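Local coordinates for MetRS related protein (Pyrococcus horikoshii, PDB 2CWP) that probably binds tRNA through an OB-fold domain related to that of methionyl-tRNA synthetase, which charges tRNA(Met) with methionine at the expense of ATP, at residues Trp13-Val19 / Pro106-Trp112; Val19-Ala25 / Lys36-Phe41. All coordinates share one frame; numbering follows the deposited sequence.

Contact 1: Trp13-Val19 / Pro106-Trp112; sequences WKFQMKV and PVGARVW
Arg110 reaches over to Trp13-Val19 with one nitrogen: NH2 gives a hydrogen bond to Trp13 O at 2.6 Å, close to the guanidinium plane, and a second to Phe15 O at 2.8 Å, somewhat tilted from it. The side chain is fully extended from CG to NE, starting opposite the backbone N (chi1 -167°), and this length carries the charge past Met17 O to the turn of chain after Trp13. Gln16 CG lies over one face of the guanidinium. Without the guanidinium, as with an alanine at this position, the carbonyls of Trp13 and Phe15 would probably lose the donor they share, and the bend between them would be less firmly held. Beyond the arginine, the edge of the Trp112 six-membered ring meets the face of Trp13 in an inclined edge-to-face stack, planes at 55° and six-membered centroids 4.7 Å apart. Here the C-terminal tail runs antiparallel to the first strand of the OB fold: Val111 N bonds to Met17 O, and Val19 N to Ala109 O at 2.9 Å. Just before this pairing, a type II turn over Pro106-Ala109 brings Gly108 N to Val19 O at 2.8 Å; the positive phi of Gly108 suits glycine. Val19 CG2 meets Val111 CG2 at 3.7 Å, and a water links Lys18 NZ to Gly108 O. Behind, Ile67 of strand 65-69 touches Met17 and Val111, while Asn71 holds the backbone of Lys14 and Gln16.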
loop_
_atom_site.group_PDB
_atom_site.type_symbol
_atom_site.label_atom_id
_atom_site.label_comp_id
_atom_site.label_asym_id
_atom_site.label_seq_id
_atom_site.Cartn_x
_atom_site.Cartn_y
_atom_site.Cartn_z
ATOM N N TRP A 13 -9.978 -13.701 -5.950
ATOM C CA TRP A 13 -11.073 -12.824 -5.549
ATOM C C TRP A 13 -11.288 -12.695 -4.042
ATOM O O TRP A 13 -11.945 -11.757 -3.597
ATOM C CB TRP A 13 -12.396 -13.297 -6.169
ATOM C CG TRP A 13 -12.574 -13.113 -7.664
ATOM C CD1 TRP A 13 -13.485 -13.760 -8.459
ATOM C CD2 TRP A 13 -11.890 -12.191 -8.518
ATOM N NE1 TRP A 13 -13.412 -13.298 -9.747
ATOM C CE2 TRP A 13 -12.443 -12.333 -9.812
ATOM C CE3 TRP A 13 -10.868 -11.257 -8.320
ATOM C CZ2 TRP A 13 -12.009 -11.577 -10.900
ATOM C CZ3 TRP A 13 -10.440 -10.505 -9.403
ATOM C CH2 TRP A 13 -11.012 -10.670 -10.676
ATOM N N LYS A 14 -10.773 -13.629 -3.250
ATOM C CA LYS A 14 -10.982 -13.515 -1.812
ATOM C C LYS A 14 -10.132 -12.387 -1.228
ATOM O O LYS A 14 -10.474 -11.825 -0.195
ATOM C CB LYS A 14 -10.688 -14.841 -1.100
ATOM C CG LYS A 14 -9.258 -15.312 -1.192
ATOM C CD LYS A 14 -9.101 -16.664 -0.527
ATOM C CE LYS A 14 -7.665 -17.139 -0.605
ATOM N NZ LYS A 14 -7.411 -18.322 0.262
ATOM N N PHE A 15 -9.018 -12.065 -1.879
ATOM C CA PHE A 15 -8.183 -10.976 -1.396
ATOM C C PHE A 15 -8.824 -9.673 -1.855
ATOM O O PHE A 15 -9.393 -9.595 -2.956
ATOM C CB PHE A 15 -6.758 -11.103 -1.928
ATOM C CG PHE A 15 -6.014 -12.268 -1.348
ATOM C CD1 PHE A 15 -6.230 -13.556 -1.827
ATOM C CD2 PHE A 15 -5.156 -12.089 -0.267
ATOM C CE1 PHE A 15 -5.605 -14.648 -1.235
ATOM C CE2 PHE A 15 -4.529 -13.168 0.329
ATOM C CZ PHE A 15 -4.754 -14.452 -0.154
ATOM N N GLN A 16 -8.760 -8.656 -1.007
ATOM C CA GLN A 16 -9.376 -7.391 -1.358
ATOM C C GLN A 16 -8.405 -6.255 -1.510
ATOM O O GLN A 16 -7.723 -5.873 -0.558
ATOM C CB GLN A 16 -10.417 -6.995 -0.318
ATOM C CG GLN A 16 -11.698 -7.777 -0.425
ATOM C CD GLN A 16 -12.778 -7.158 0.412
ATOM O OE1 GLN A 16 -12.726 -7.197 1.644
ATOM N NE2 GLN A 16 -13.761 -6.558 -0.248
ATOM N N MET A 17 -8.350 -5.720 -2.720
ATOM C CA MET A 17 -7.486 -4.588 -3.011
ATOM C C MET A 17 -8.424 -3.426 -3.309
ATOM O O MET A 17 -9.424 -3.590 -3.997
ATOM C CB MET A 17 -6.592 -4.884 -4.218
ATOM C CG MET A 17 -5.648 -6.047 -3.997
ATOM S SD MET A 17 -4.384 -6.235 -5.273
ATOM C CE MET A 17 -5.285 -7.230 -6.524
ATOM N N LYS A 18 -8.118 -2.260 -2.762
ATOM C CA LYS A 18 -8.947 -1.101 -2.996
ATOM C C LYS A 18 -8.062 0.102 -3.246
ATOM O O LYS A 18 -6.894 0.124 -2.862
ATOM C CB LYS A 18 -9.839 -0.811 -1.785
ATOM C CG LYS A 18 -10.743 -1.948 -1.377
ATOM C CD LYS A 18 -11.748 -1.478 -0.331
ATOM C CE LYS A 18 -12.819 -2.533 -0.093
ATOM N NZ LYS A 18 -13.960 -1.980 0.711
ATOM N N VAL A 19 -8.632 1.103 -3.895
ATOM C CA VAL A 19 -7.913 2.318 -4.179
ATOM C C VAL A 19 -7.907 3.128 -2.898
ATOM O O VAL A 19 -8.957 3.286 -2.262
ATOM C CB VAL A 19 -8.621 3.090 -5.273
ATOM C CG1 VAL A 19 -8.034 4.470 -5.403
ATOM C CG2 VAL A 19 -8.512 2.303 -6.587
ATOM N N PRO A 106 -12.442 6.900 -7.814
ATOM C CA PRO A 106 -12.861 7.193 -6.435
ATOM C C PRO A 106 -12.178 6.283 -5.397
ATOM O O PRO A 106 -12.005 5.081 -5.640
ATOM C CB PRO A 106 -14.378 6.960 -6.480
ATOM C CG PRO A 106 -14.738 7.270 -7.916
ATOM C CD PRO A 106 -13.601 6.583 -8.664
ATOM N N VAL A 107 -11.800 6.848 -4.251
ATOM C CA VAL A 107 -11.177 6.073 -3.194
ATOM C C VAL A 107 -12.186 4.987 -2.793
ATOM O O VAL A 107 -13.397 5.212 -2.833
ATOM C CB VAL A 107 -10.823 6.959 -1.942
ATOM C CG1 VAL A 107 -9.780 8.033 -2.319
ATOM C CG2 VAL A 107 -12.075 7.630 -1.400
ATOM N N GLY A 108 -11.697 3.805 -2.437
ATOM C CA GLY A 108 -12.614 2.744 -2.061
ATOM C C GLY A 108 -12.959 1.822 -3.227
ATOM O O GLY A 108 -13.472 0.727 -3.008
ATOM N N ALA A 109 -12.700 2.251 -4.462
ATOM C CA ALA A 109 -12.987 1.398 -5.622
ATOM C C ALA A 109 -12.263 0.065 -5.462
ATOM O O ALA A 109 -11.138 0.020 -4.954
ATOM C CB ALA A 109 -12.525 2.058 -6.887
ATOM N N ARG A 110 -12.886 -1.026 -5.892
ATOM C CA ARG A 110 -12.196 -2.301 -5.761
ATOM C C ARG A 110 -11.240 -2.518 -6.930
ATOM O O ARG A 110 -11.544 -2.160 -8.068
ATOM C CB ARG A 110 -13.161 -3.482 -5.692
ATOM C CG ARG A 110 -12.388 -4.707 -5.243
ATOM C CD ARG A 110 -13.211 -5.942 -5.038
ATOM N NE ARG A 110 -12.328 -7.054 -4.677
ATOM C CZ ARG A 110 -12.725 -8.318 -4.580
ATOM N NH1 ARG A 110 -13.996 -8.627 -4.812
ATOM N NH2 ARG A 110 -11.852 -9.270 -4.271
ATOM N N VAL A 111 -10.083 -3.102 -6.644
ATOM C CA VAL A 111 -9.095 -3.368 -7.685
ATOM C C VAL A 111 -9.010 -4.882 -7.834
ATOM O O VAL A 111 -8.599 -5.572 -6.898
ATOM C CB VAL A 111 -7.721 -2.773 -7.297
ATOM C CG1 VAL A 111 -6.641 -3.240 -8.255
ATOM C CG2 VAL A 111 -7.812 -1.240 -7.312
ATOM N N TRP A 112 -9.389 -5.388 -9.009
ATOM C CA TRP A 112 -9.395 -6.832 -9.250
ATOM C C TRP A 112 -9.603 -7.177 -10.726
ATOM O O TRP A 112 -9.674 -6.245 -11.556
ATOM C CB TRP A 112 -10.518 -7.453 -8.420
ATOM C CG TRP A 112 -11.887 -6.978 -8.851
ATOM C CD1 TRP A 112 -12.188 -5.818 -9.515
ATOM C CD2 TRP A 112 -13.137 -7.632 -8.608
ATOM N NE1 TRP A 112 -13.545 -5.710 -9.699
ATOM C CE2 TRP A 112 -14.154 -6.808 -9.153
ATOM C CE3 TRP A 112 -13.501 -8.833 -7.982
ATOM C CZ2 TRP A 112 -15.510 -7.148 -9.091
ATOM C CZ3 TRP A 112 -14.853 -9.173 -7.918
ATOM C CH2 TRP A 112 -15.842 -8.330 -8.471
ATOM O OXT TRP A 112 -9.704 -8.380 -11.045
HETATM O O HOH W 1 -14.687 0.258 -0.519
#

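Contact 2: Val19-Ala25 / Lys36-Phe41; sequences VGLVKKA and KLIVDF
A beta hairpin of the OB-fold domain pairs Val19-Ala25 with Lys36-Phe41, and a classic beta bulge interrupts it where Lys23 and Lys24 both face Ile38. At the bulge Ile38 O takes Lys23 N at 2.8 Å, nearly along the C=O axis, and a weak bond from Lys24 N at 3.5 Å. Regular pairing flanks it. Leu21 and Asp40 exchange two backbone bonds, and Ile38 N returns one to Lys24 O at 2.9 Å. On the inner side Leu37 CD2 presses against Ala25 CB at 3.4 Å, tighter than usual for two carbons, and also touches Val22 CG1; with CG opposite its own carbonyl carbon (chi1 -52°), Leu37 brings that methyl in toward the partner strand. Gly20 leaves room for two neighbours: its CA meets Val39 CG1 at 3.6 Å and Phe41 CE2 at 3.7 Å, where a side chain would collide with both. Val39 CG1 also lies over one face of the Phe41 ring, near its rim. On the other side Lys23, bent at chi2 and chi3, runs alongside Asp40, CE 3.7 Å from OD2; the charged ends stay too far apart for a salt bridge, and Asp40 OD1 instead accepts the backbone N-H of Gly42. Phe68 of strand 65-69 meets Phe41 edge-to-face and touches Val22 and Val39. That strand pairs with the other edge of 17-27, while strand 45-50 continues the sheet beyond 35-40.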
loop_
_atom_site.group_PDB
_atom_site.type_symbol
_atom_site.label_atom_id
_atom_site.label_comp_id
_atom_site.label_asym_id
_atom_site.label_seq_id
_atom_site.Cartn_x
_atom_site.Cartn_y
_atom_site.Cartn_z
ATOM N N VAL A 19 -8.632 1.103 -3.895
ATOM C CA VAL A 19 -7.913 2.318 -4.179
ATOM C C VAL A 19 -7.907 3.128 -2.898
ATOM O O VAL A 19 -8.957 3.286 -2.262
ATOM C CB VAL A 19 -8.621 3.090 -5.273
ATOM C CG1 VAL A 19 -8.034 4.470 -5.403
ATOM C CG2 VAL A 19 -8.512 2.303 -6.587
ATOM N N GLY A 20 -6.733 3.628 -2.513
ATOM C CA GLY A 20 -6.636 4.419 -1.296
ATOM C C GLY A 20 -5.854 5.694 -1.510
ATOM O O GLY A 20 -4.889 5.697 -2.274
ATOM N N LEU A 21 -6.265 6.780 -0.848
ATOM C CA LEU A 21 -5.575 8.069 -0.970
ATOM C C LEU A 21 -4.629 8.266 0.201
ATOM O O LEU A 21 -5.042 8.204 1.353
ATOM C CB LEU A 21 -6.586 9.228 -1.005
ATOM C CG LEU A 21 -6.014 10.641 -0.773
ATOM C CD1 LEU A 21 -4.997 10.960 -1.864
ATOM C CD2 LEU A 21 -7.164 11.684 -0.771
ATOM N N VAL A 22 -3.357 8.497 -0.090
ATOM C CA VAL A 22 -2.372 8.700 0.967
ATOM C C VAL A 22 -2.506 10.110 1.548
ATOM O O VAL A 22 -2.084 11.085 0.932
ATOM C CB VAL A 22 -0.939 8.494 0.432
ATOM C CG1 VAL A 22 0.084 8.771 1.540
ATOM C CG2 VAL A 22 -0.795 7.069 -0.094
ATOM N N LYS A 23 -3.116 10.207 2.723
ATOM C CA LYS A 23 -3.316 11.491 3.385
ATOM C C LYS A 23 -1.991 12.007 3.936
ATOM O O LYS A 23 -1.661 13.180 3.790
ATOM C CB LYS A 23 -4.319 11.349 4.522
ATOM C CG LYS A 23 -5.744 11.100 4.066
ATOM C CD LYS A 23 -6.293 12.319 3.350
ATOM C CE LYS A 23 -7.785 12.473 3.605
ATOM N NZ LYS A 23 -8.310 13.708 2.955
ATOM N N LYS A 24 -1.236 11.115 4.560
ATOM C CA LYS A 24 0.053 11.473 5.120
ATOM C C LYS A 24 1.014 10.296 5.039
ATOM O O LYS A 24 0.602 9.129 5.084
ATOM C CB LYS A 24 -0.097 11.918 6.577
ATOM C CG LYS A 24 1.244 12.150 7.252
ATOM C CD LYS A 24 1.130 12.941 8.534
ATOM C CE LYS A 24 2.494 13.468 8.915
ATOM N NZ LYS A 24 2.390 14.802 9.547
ATOM N N ALA A 25 2.296 10.615 4.931
ATOM C CA ALA A 25 3.344 9.613 4.837
ATOM C C ALA A 25 4.612 10.141 5.498
ATOM O O ALA A 25 5.095 11.223 5.153
ATOM C CB ALA A 25 3.612 9.294 3.366
ATOM N N LYS A 36 5.342 5.142 7.299
ATOM C CA LYS A 36 3.992 4.959 7.816
ATOM C C LYS A 36 3.058 5.801 6.968
ATOM O O LYS A 36 3.332 6.975 6.713
ATOM C CB LYS A 36 3.889 5.412 9.272
ATOM C CG LYS A 36 2.556 5.052 9.928
ATOM C CD LYS A 36 2.559 5.378 11.420
ATOM C CE LYS A 36 1.975 6.752 11.704
ATOM N NZ LYS A 36 0.505 6.775 11.480
ATOM N N LEU A 37 1.967 5.194 6.515
ATOM C CA LEU A 37 1.001 5.901 5.696
ATOM C C LEU A 37 -0.356 5.934 6.377
ATOM O O LEU A 37 -0.751 4.979 7.043
ATOM C CB LEU A 37 0.827 5.199 4.347
ATOM C CG LEU A 37 2.055 4.870 3.497
ATOM C CD1 LEU A 37 1.681 3.810 2.446
ATOM C CD2 LEU A 37 2.580 6.142 2.854
ATOM N N ILE A 38 -1.067 7.039 6.211
ATOM C CA ILE A 38 -2.413 7.152 6.749
ATOM C C ILE A 38 -3.196 7.227 5.448
ATOM O O ILE A 38 -3.112 8.217 4.705
ATOM C CB ILE A 38 -2.610 8.432 7.565
ATOM C CG1 ILE A 38 -1.680 8.408 8.780
ATOM C CG2 ILE A 38 -4.076 8.551 7.989
ATOM C CD1 ILE A 38 -1.703 9.684 9.600
ATOM N N VAL A 39 -3.948 6.170 5.172
ATOM C CA VAL A 39 -4.685 6.066 3.920
ATOM C C VAL A 39 -6.190 6.137 4.065
ATOM O O VAL A 39 -6.784 5.430 4.886
ATOM C CB VAL A 39 -4.291 4.754 3.233
ATOM C CG1 VAL A 39 -4.885 4.667 1.837
ATOM C CG2 VAL A 39 -2.772 4.656 3.218
ATOM N N ASP A 40 -6.794 6.992 3.249
ATOM C CA ASP A 40 -8.235 7.201 3.232
ATOM C C ASP A 40 -8.865 6.336 2.140
ATOM O O ASP A 40 -8.600 6.561 0.962
ATOM C CB ASP A 40 -8.521 8.683 2.941
ATOM C CG ASP A 40 -10.013 9.006 2.892
ATOM O OD1 ASP A 40 -10.750 8.414 2.080
ATOM O OD2 ASP A 40 -10.453 9.869 3.669
ATOM N N PHE A 41 -9.673 5.350 2.526
ATOM C CA PHE A 41 -10.372 4.477 1.565
ATOM C C PHE A 41 -11.844 4.866 1.407
ATOM O O PHE A 41 -12.668 4.054 0.971
ATOM C CB PHE A 41 -10.312 3.008 1.991
ATOM C CG PHE A 41 -8.936 2.430 1.967
ATOM C CD1 PHE A 41 -8.151 2.420 3.110
ATOM C CD2 PHE A 41 -8.409 1.916 0.793
ATOM C CE1 PHE A 41 -6.865 1.905 3.088
ATOM C CE2 PHE A 41 -7.126 1.401 0.755
ATOM C CZ PHE A 41 -6.348 1.395 1.909
#

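How the contacts relate
Strand 17-27 serves both contacts, which share Val19, and the hairpin of contact 2 is nested inside the long loop that contact 1 closes. Contact 1 is a surface contact, where the C-terminal tail is held by a short pairing, a turn, an arginine grip on carbonyls and a tryptophan stack. Contact 2, partly buried and nearer the centre of the chain, relies on more regular strand pairing, with aliphatic side chains and Phe41 on its buried side and a mixed face of Leu21, Ile38, Asp40 and the lysines on the more exposed side. The two also touch directly: Val107 packs its CG1 on Leu21 CB at 3.7 Å and its CG2 near Phe41 C, joining the turn of the tail to the hairpin.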